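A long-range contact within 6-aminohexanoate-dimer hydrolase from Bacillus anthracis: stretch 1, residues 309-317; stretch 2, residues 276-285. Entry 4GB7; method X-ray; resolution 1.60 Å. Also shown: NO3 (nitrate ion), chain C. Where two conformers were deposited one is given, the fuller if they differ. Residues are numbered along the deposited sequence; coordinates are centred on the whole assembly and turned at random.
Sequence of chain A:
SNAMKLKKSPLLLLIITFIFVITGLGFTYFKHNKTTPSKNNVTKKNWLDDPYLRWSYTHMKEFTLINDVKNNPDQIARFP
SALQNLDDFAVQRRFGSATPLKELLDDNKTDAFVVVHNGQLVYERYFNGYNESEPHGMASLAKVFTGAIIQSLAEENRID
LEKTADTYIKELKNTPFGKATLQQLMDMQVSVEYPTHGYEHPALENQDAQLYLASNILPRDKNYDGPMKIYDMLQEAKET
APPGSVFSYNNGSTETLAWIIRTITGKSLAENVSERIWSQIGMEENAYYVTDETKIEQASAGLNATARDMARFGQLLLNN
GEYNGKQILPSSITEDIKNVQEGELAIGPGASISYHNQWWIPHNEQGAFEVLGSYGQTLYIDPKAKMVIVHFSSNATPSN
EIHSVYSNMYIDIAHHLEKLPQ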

ATOM      1  N   ASP A 309      12.575  -3.246   4.822  1.00 14.31           N
ATOM      2  CA  ASP A 309      12.485  -3.664   3.434  1.00 14.44           C
ATOM      3  C   ASP A 309      11.617  -2.687   2.642  1.00 16.65           C
ATOM      4  O   ASP A 309      11.941  -2.355   1.494  1.00 16.22           O
ATOM      5  CB  ASP A 309      11.989  -5.116   3.295  1.00 16.63           C
ATOM      6  CG  ASP A 309      13.106  -6.140   3.613  1.00 15.08           C
ATOM      7  OD1 ASP A 309      14.297  -5.715   3.646  1.00 16.06           O
ATOM      8  OD2 ASP A 309      12.838  -7.348   3.746  1.00 18.16           O
HETATM    9  N   MSE A 310      10.525  -2.242   3.217  1.00 15.31           N
HETATM   10  CA  MSE A 310       9.715  -1.207   2.580  0.60 16.00           C
HETATM   11  C   MSE A 310      10.499   0.071   2.403  1.00 15.14           C
HETATM   12  O   MSE A 310      10.351   0.738   1.407  1.00 19.20           O
HETATM   13  CB  MSE A 310       8.456  -0.907   3.346  0.60 17.40           C
HETATM   14  CG  MSE A 310       7.438  -1.956   3.225  0.60 14.73           C
HETATM   15 SE   MSE A 310       6.878  -2.252   1.366  0.42 20.38          SE
HETATM   16  CE  MSE A 310       7.095  -0.473   0.636  0.60 17.66           C
ATOM     17  N   ALA A 311      11.379   0.399   3.351  1.00 15.54           N
ATOM     18  CA  ALA A 311      12.238   1.560   3.217  1.00 14.95           C
ATOM     19  C   ALA A 311      13.215   1.446   2.044  1.00 16.82           C
ATOM     20  O   ALA A 311      13.510   2.426   1.367  1.00 19.07           O
ATOM     21  CB  ALA A 311      12.979   1.792   4.505  1.00 15.55           C
ATOM     22  N   ARG A 312      13.730   0.239   1.814  1.00 17.45           N
ATOM     23  CA  ARG A 312      14.585  -0.004   0.673  1.00 15.60           C
ATOM     24  C   ARG A 312      13.829   0.279  -0.609  1.00 15.57           C
ATOM     25  O   ARG A 312      14.358   0.931  -1.519  1.00 17.42           O
ATOM     26  CB  ARG A 312      15.082  -1.448   0.647  1.00 16.78           C
ATOM     27  CG  ARG A 312      16.006  -1.819   1.803  1.00 16.57           C
ATOM     28  CD  ARG A 312      16.461  -3.289   1.766  1.00 19.59           C
ATOM     29  NE  ARG A 312      17.578  -3.480   2.675  1.00 17.10           N
ATOM     30  CZ  ARG A 312      17.439  -3.667   3.991  1.00 16.92           C
ATOM     31  NH1 ARG A 312      16.236  -3.783   4.553  1.00 17.69           N
ATOM     32  NH2 ARG A 312      18.523  -3.727   4.749  1.00 18.93           N
ATOM     33  N   PHE A 313      12.585  -0.161  -0.683  1.00 13.62           N
ATOM     34  CA  PHE A 313      11.764   0.113  -1.880  1.00 16.69           C
ATOM     35  C   PHE A 313      11.501   1.644  -2.032  1.00 15.00           C
ATOM     36  O   PHE A 313      11.560   2.208  -3.083  1.00 17.78           O
ATOM     37  CB  PHE A 313      10.438  -0.606  -1.778  1.00 15.46           C
ATOM     38  CG  PHE A 313       9.518  -0.340  -2.935  1.00 16.16           C
ATOM     39  CD1 PHE A 313       9.815  -0.869  -4.166  1.00 17.25           C
ATOM     40  CD2 PHE A 313       8.354   0.423  -2.803  1.00 17.08           C
ATOM     41  CE1 PHE A 313       8.972  -0.658  -5.230  1.00 19.77           C
ATOM     42  CE2 PHE A 313       7.504   0.635  -3.883  1.00 18.00           C
ATOM     43  CZ  PHE A 313       7.813   0.097  -5.083  1.00 19.14           C
ATOM     44  N   GLY A 314      11.262   2.309  -0.906  1.00 15.74           N
ATOM     45  CA  GLY A 314      11.128   3.751  -0.892  1.00 16.58           C
ATOM     46  C   GLY A 314      12.340   4.468  -1.461  1.00 15.95           C
ATOM     47  O   GLY A 314      12.218   5.418  -2.249  1.00 18.93           O
ATOM     48  N   GLN A 315      13.514   4.017  -1.021  1.00 17.17           N
ATOM     49  CA  GLN A 315      14.790   4.588  -1.469  1.00 16.85           C
ATOM     50  C   GLN A 315      14.928   4.334  -2.980  1.00 16.28           C
ATOM     51  O   GLN A 315      15.400   5.210  -3.685  1.00 17.19           O
ATOM     52  CB  GLN A 315      15.967   3.989  -0.725  1.00 15.97           C
ATOM     53  CG  GLN A 315      17.298   4.580  -1.123  1.00 16.55           C
ATOM     54  CD  GLN A 315      17.417   6.021  -0.742  1.00 17.51           C
ATOM     55  OE1 GLN A 315      16.889   6.447   0.304  1.00 20.50           O
ATOM     56  NE2 GLN A 315      18.185   6.765  -1.515  1.00 19.49           N
ATOM     57  N   LEU A 316      14.493   3.174  -3.458  1.00 17.93           N
ATOM     58  CA  LEU A 316      14.537   2.885  -4.885  1.00 18.48           C
ATOM     59  C   LEU A 316      13.755   3.929  -5.665  1.00 18.98           C
ATOM     60  O   LEU A 316      14.228   4.421  -6.702  1.00 20.23           O
ATOM     61  CB  LEU A 316      13.965   1.506  -5.175  1.00 17.15           C
ATOM     62  CG  LEU A 316      13.943   1.067  -6.636  1.00 15.60           C
ATOM     63  CD1 LEU A 316      15.355   0.957  -7.181  1.00 19.81           C
ATOM     64  CD2 LEU A 316      13.165  -0.234  -6.786  1.00 17.10           C
ATOM     65  N   LEU A 317      12.592   4.306  -5.149  1.00 18.02           N
ATOM     66  CA  LEU A 317      11.740   5.276  -5.812  0.60 18.50           C
ATOM     67  C   LEU A 317      12.306   6.680  -5.652  1.00 18.57           C
ATOM     68  O   LEU A 317      12.271   7.491  -6.567  1.00 21.72           O
ATOM     69  CB  LEU A 317      10.316   5.163  -5.296  0.60 21.43           C
ATOM     70  CG  LEU A 317       9.544   4.032  -5.979  0.60 26.19           C
ATOM     71  CD1 LEU A 317       8.408   3.556  -5.104  0.60 32.24           C
ATOM     72  CD2 LEU A 317       9.069   4.460  -7.377  0.60 28.34           C
TER
HETATM   73  N   NO3 C 602      19.199   9.992  -1.999  1.00 29.21           N
HETATM   74  O1  NO3 C 602      19.254   9.531  -0.886  1.00 33.65           O
HETATM   75  O2  NO3 C 602      18.819   9.166  -3.055  1.00 45.35           O
HETATM   76  O3  NO3 C 602      19.545  11.336  -2.219  1.00 47.09           O
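Stretch 2 276-285: RIWSQIGMEE

The contact is anchored by one carboxylate reading two consecutive backbone amides. Asp309, its CA-to-CB bond directed toward stretch 2, accepts hydrogen bonds from Glu284 N to Asp309 OD1 at 2.8 Å and from Glu285 N to Asp309 OD2 at 2.9 Å, so both carboxylate oxygens are used in holding the loop. One helical turn later, Arg312 closes the network: its NH1 forms a salt bridge with Glu284 OE2 at 2.8 Å, and NH2 adds a weak hydrogen bond to the same OE2 at 3.2 Å. Within stretch 1, Arg312 NH1 also bridges to Asp309 OD1 at 2.9 Å, again with weak hydrogen-bond geometry. Arg312 NH1 is thus shared by two acids, whose nearest oxygens, Asp309 OD1 and Glu284 OE2, are 4.2 Å apart.

Stretch 1 is helical throughout. Stretch 2 leaves a helix after Trp278 and continues as loop or turn, running back along the helix: Ile281 faces Arg312 (CA to CA 7.0 Å), while Met283 comes closer to Asp309 (CA to CA 5.4 Å). Gly282 takes a positive phi of 73°, a value that favours glycine, before Met283 turns to an extended phi/psi of -57/140.

Beside the polar cluster, selenomethionine Met283 sets its SE 3.3 Å from Asp309 O and its CE 4.3 Å from Phe313 CB. Ile281 packs farther along the helix, with CD1 3.7 Å from Phe313 CA and CG2 4.1 Å from Leu316 CD2; Ile277 CG2 meets Phe313 CD1 at 4.0 Å. Trp278 returns to the Asp309 end of the helix, with Trp278 CZ2 3.8 Å from Asp309 CB and the ring edge meeting selenomethionine Met310, Trp278 CH2 to Met310 SE 4.2 Å. Trp278 NE1 donates to Glu285 O at 2.8 Å, tying the indole to the loop that Asp309 holds. The design rule is compact: polar groups hold Glu284 and Glu285 of the loop by their amides and the Glu284 carboxylate, while Ile277, Ile281 and Met283 supply apolar packing along the helix.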

ATOM      1  N   ARG A 276      11.096  -9.231 -10.042  1.00 20.68           N
ATOM      2  CA  ARG A 276      11.320  -7.882 -10.534  1.00 17.97           C
ATOM      3  C   ARG A 276      11.839  -6.907  -9.488  1.00 18.10           C
ATOM      4  O   ARG A 276      12.493  -5.907  -9.835  1.00 19.62           O
ATOM      5  CB  ARG A 276      10.038  -7.361 -11.150  1.00 20.27           C
ATOM      6  CG  ARG A 276       9.633  -8.077 -12.421  1.00 19.73           C
ATOM      7  CD  ARG A 276       8.189  -7.801 -12.790  1.00 23.13           C
ATOM      8  NE  ARG A 276       7.844  -8.417 -14.074  1.00 23.37           N
ATOM      9  CZ  ARG A 276       8.097  -7.873 -15.269  1.00 28.54           C
ATOM     10  NH1 ARG A 276       8.647  -6.651 -15.389  1.00 27.04           N
ATOM     11  NH2 ARG A 276       7.758  -8.542 -16.373  1.00 34.80           N
ATOM     12  N   ILE A 277      11.503  -7.126  -8.224  1.00 18.74           N
ATOM     13  CA  ILE A 277      11.764  -6.133  -7.199  1.00 17.84           C
ATOM     14  C   ILE A 277      12.407  -6.764  -5.962  1.00 16.72           C
ATOM     15  O   ILE A 277      13.494  -6.331  -5.549  1.00 17.46           O
ATOM     16  CB  ILE A 277      10.486  -5.345  -6.765  1.00 15.46           C
ATOM     17  CG1 ILE A 277       9.884  -4.626  -7.965  1.00 18.57           C
ATOM     18  CG2 ILE A 277      10.771  -4.488  -5.512  1.00 20.17           C
ATOM     19  CD1 ILE A 277       8.500  -4.036  -7.717  1.00 20.68           C
ATOM     20  N   TRP A 278      11.747  -7.747  -5.378  1.00 17.06           N
ATOM     21  CA  TRP A 278      12.092  -8.201  -3.995  1.00 16.46           C
ATOM     22  C   TRP A 278      13.446  -8.901  -3.922  1.00 18.40           C
ATOM     23  O   TRP A 278      14.044  -9.001  -2.867  1.00 18.46           O
ATOM     24  CB  TRP A 278      10.988  -9.106  -3.364  1.00 14.36           C
ATOM     25  CG  TRP A 278      10.814  -8.774  -1.913  1.00 13.46           C
ATOM     26  CD1 TRP A 278      11.414  -9.365  -0.821  1.00 16.99           C
ATOM     27  CD2 TRP A 278      10.028  -7.677  -1.399  1.00 15.08           C
ATOM     28  NE1 TRP A 278      11.044  -8.724   0.337  1.00 17.07           N
ATOM     29  CE2 TRP A 278      10.231  -7.662   0.044  1.00 16.26           C
ATOM     30  CE3 TRP A 278       9.204  -6.717  -1.978  1.00 17.69           C
ATOM     31  CZ2 TRP A 278       9.585  -6.737   0.855  1.00 20.05           C
ATOM     32  CZ3 TRP A 278       8.584  -5.779  -1.156  1.00 17.87           C
ATOM     33  CH2 TRP A 278       8.743  -5.805   0.217  1.00 18.11           C
ATOM     34  N   SER A 279      13.882  -9.462  -5.035  1.00 16.53           N
ATOM     35  CA  SER A 279      15.147 -10.160  -5.128  1.00 21.29           C
ATOM     36  C   SER A 279      16.264  -9.233  -5.628  1.00 19.17           C
ATOM     37  O   SER A 279      17.395  -9.675  -5.697  1.00 25.47           O
ATOM     38  CB  SER A 279      15.042 -11.344  -6.075  1.00 21.55           C
ATOM     39  OG  SER A 279      14.822 -10.940  -7.401  1.00 20.72           O
ATOM     40  N   GLN A 280      15.936  -7.977  -5.979  1.00 19.63           N
ATOM     41  CA  GLN A 280      16.832  -7.094  -6.725  1.00 21.03           C
ATOM     42  C   GLN A 280      17.386  -5.923  -5.966  1.00 18.95           C
ATOM     43  O   GLN A 280      18.271  -5.261  -6.484  1.00 21.93           O
ATOM     44  CB  GLN A 280      16.086  -6.526  -7.938  1.00 23.15           C
ATOM     45  CG  GLN A 280      15.493  -7.616  -8.830  1.00 23.45           C
ATOM     46  CD  GLN A 280      16.562  -8.264  -9.609  1.00 26.44           C
ATOM     47  OE1 GLN A 280      17.255  -7.591 -10.375  1.00 32.70           O
ATOM     48  NE2 GLN A 280      16.725  -9.579  -9.435  1.00 26.80           N
ATOM     49  N   ILE A 281      16.912  -5.646  -4.741  1.00 19.11           N
ATOM     50  CA  ILE A 281      17.359  -4.412  -4.055  1.00 19.11           C
ATOM     51  C   ILE A 281      17.837  -4.629  -2.616  1.00 18.14           C
ATOM     52  O   ILE A 281      17.682  -3.748  -1.755  1.00 20.23           O
ATOM     53  CB  ILE A 281      16.329  -3.244  -4.155  1.00 18.73           C
ATOM     54  CG1 ILE A 281      15.004  -3.577  -3.408  1.00 18.67           C
ATOM     55  CG2 ILE A 281      16.001  -2.943  -5.643  1.00 19.96           C
ATOM     56  CD1 ILE A 281      14.046  -2.395  -3.338  1.00 21.57           C
ATOM     57  N   GLY A 282      18.399  -5.820  -2.370  1.00 20.18           N
ATOM     58  CA  GLY A 282      19.086  -6.107  -1.097  1.00 19.34           C
ATOM     59  C   GLY A 282      18.163  -6.291   0.087  1.00 18.91           C
ATOM     60  O   GLY A 282      18.597  -6.124   1.254  1.00 19.00           O
HETATM   61  N   MSE A 283      16.921  -6.684  -0.176  1.00 18.60           N
HETATM   62  CA  MSE A 283      15.920  -6.926   0.904  1.00 18.07           C
HETATM   63  C   MSE A 283      16.427  -7.974   1.903  1.00 17.86           C
HETATM   64  O   MSE A 283      17.031  -8.972   1.520  1.00 18.80           O
HETATM   65  CB  MSE A 283      14.646  -7.494   0.327  1.00 16.79           C
HETATM   66  CG  MSE A 283      13.962  -6.610  -0.746  1.00 19.64           C
HETATM   67 SE   MSE A 283      13.492  -4.868   0.037  0.70 18.47          SE
HETATM   68  CE  MSE A 283      12.036  -4.542  -1.194  1.00 17.88           C
ATOM     69  N   GLU A 284      16.162  -7.722   3.176  1.00 17.77           N
ATOM     70  CA  GLU A 284      16.594  -8.581   4.241  1.00 17.56           C
ATOM     71  C   GLU A 284      15.771  -9.857   4.422  1.00 17.64           C
ATOM     72  O   GLU A 284      16.305 -10.857   4.935  1.00 20.99           O
ATOM     73  CB  GLU A 284      16.499  -7.799   5.559  1.00 17.25           C
ATOM     74  CG  GLU A 284      17.555  -6.782   5.801  1.00 20.67           C
ATOM     75  CD  GLU A 284      17.255  -6.065   7.109  1.00 20.07           C
ATOM     76  OE1 GLU A 284      17.572  -6.615   8.198  1.00 21.95           O
ATOM     77  OE2 GLU A 284      16.698  -4.971   7.039  1.00 20.57           O
ATOM     78  N   GLU A 285      14.455  -9.768   4.135  1.00 16.45           N
ATOM     79  CA  GLU A 285      13.519 -10.849   4.395  1.00 15.78           C
ATOM     80  C   GLU A 285      12.579 -11.032   3.230  1.00 16.51           C
ATOM     81  O   GLU A 285      12.400 -10.126   2.385  1.00 18.50           O
ATOM     82  CB  GLU A 285      12.671 -10.581   5.665  1.00 17.41           C
ATOM     83  CG  GLU A 285      13.480 -10.257   6.930  1.00 19.34           C
ATOM     84  CD  GLU A 285      14.311 -11.381   7.509  1.00 19.27           C
ATOM     85  OE1 GLU A 285      14.036 -12.526   7.144  1.00 23.44           O
ATOM     86  OE2 GLU A 285      15.219 -11.085   8.375  1.00 23.30           O
TER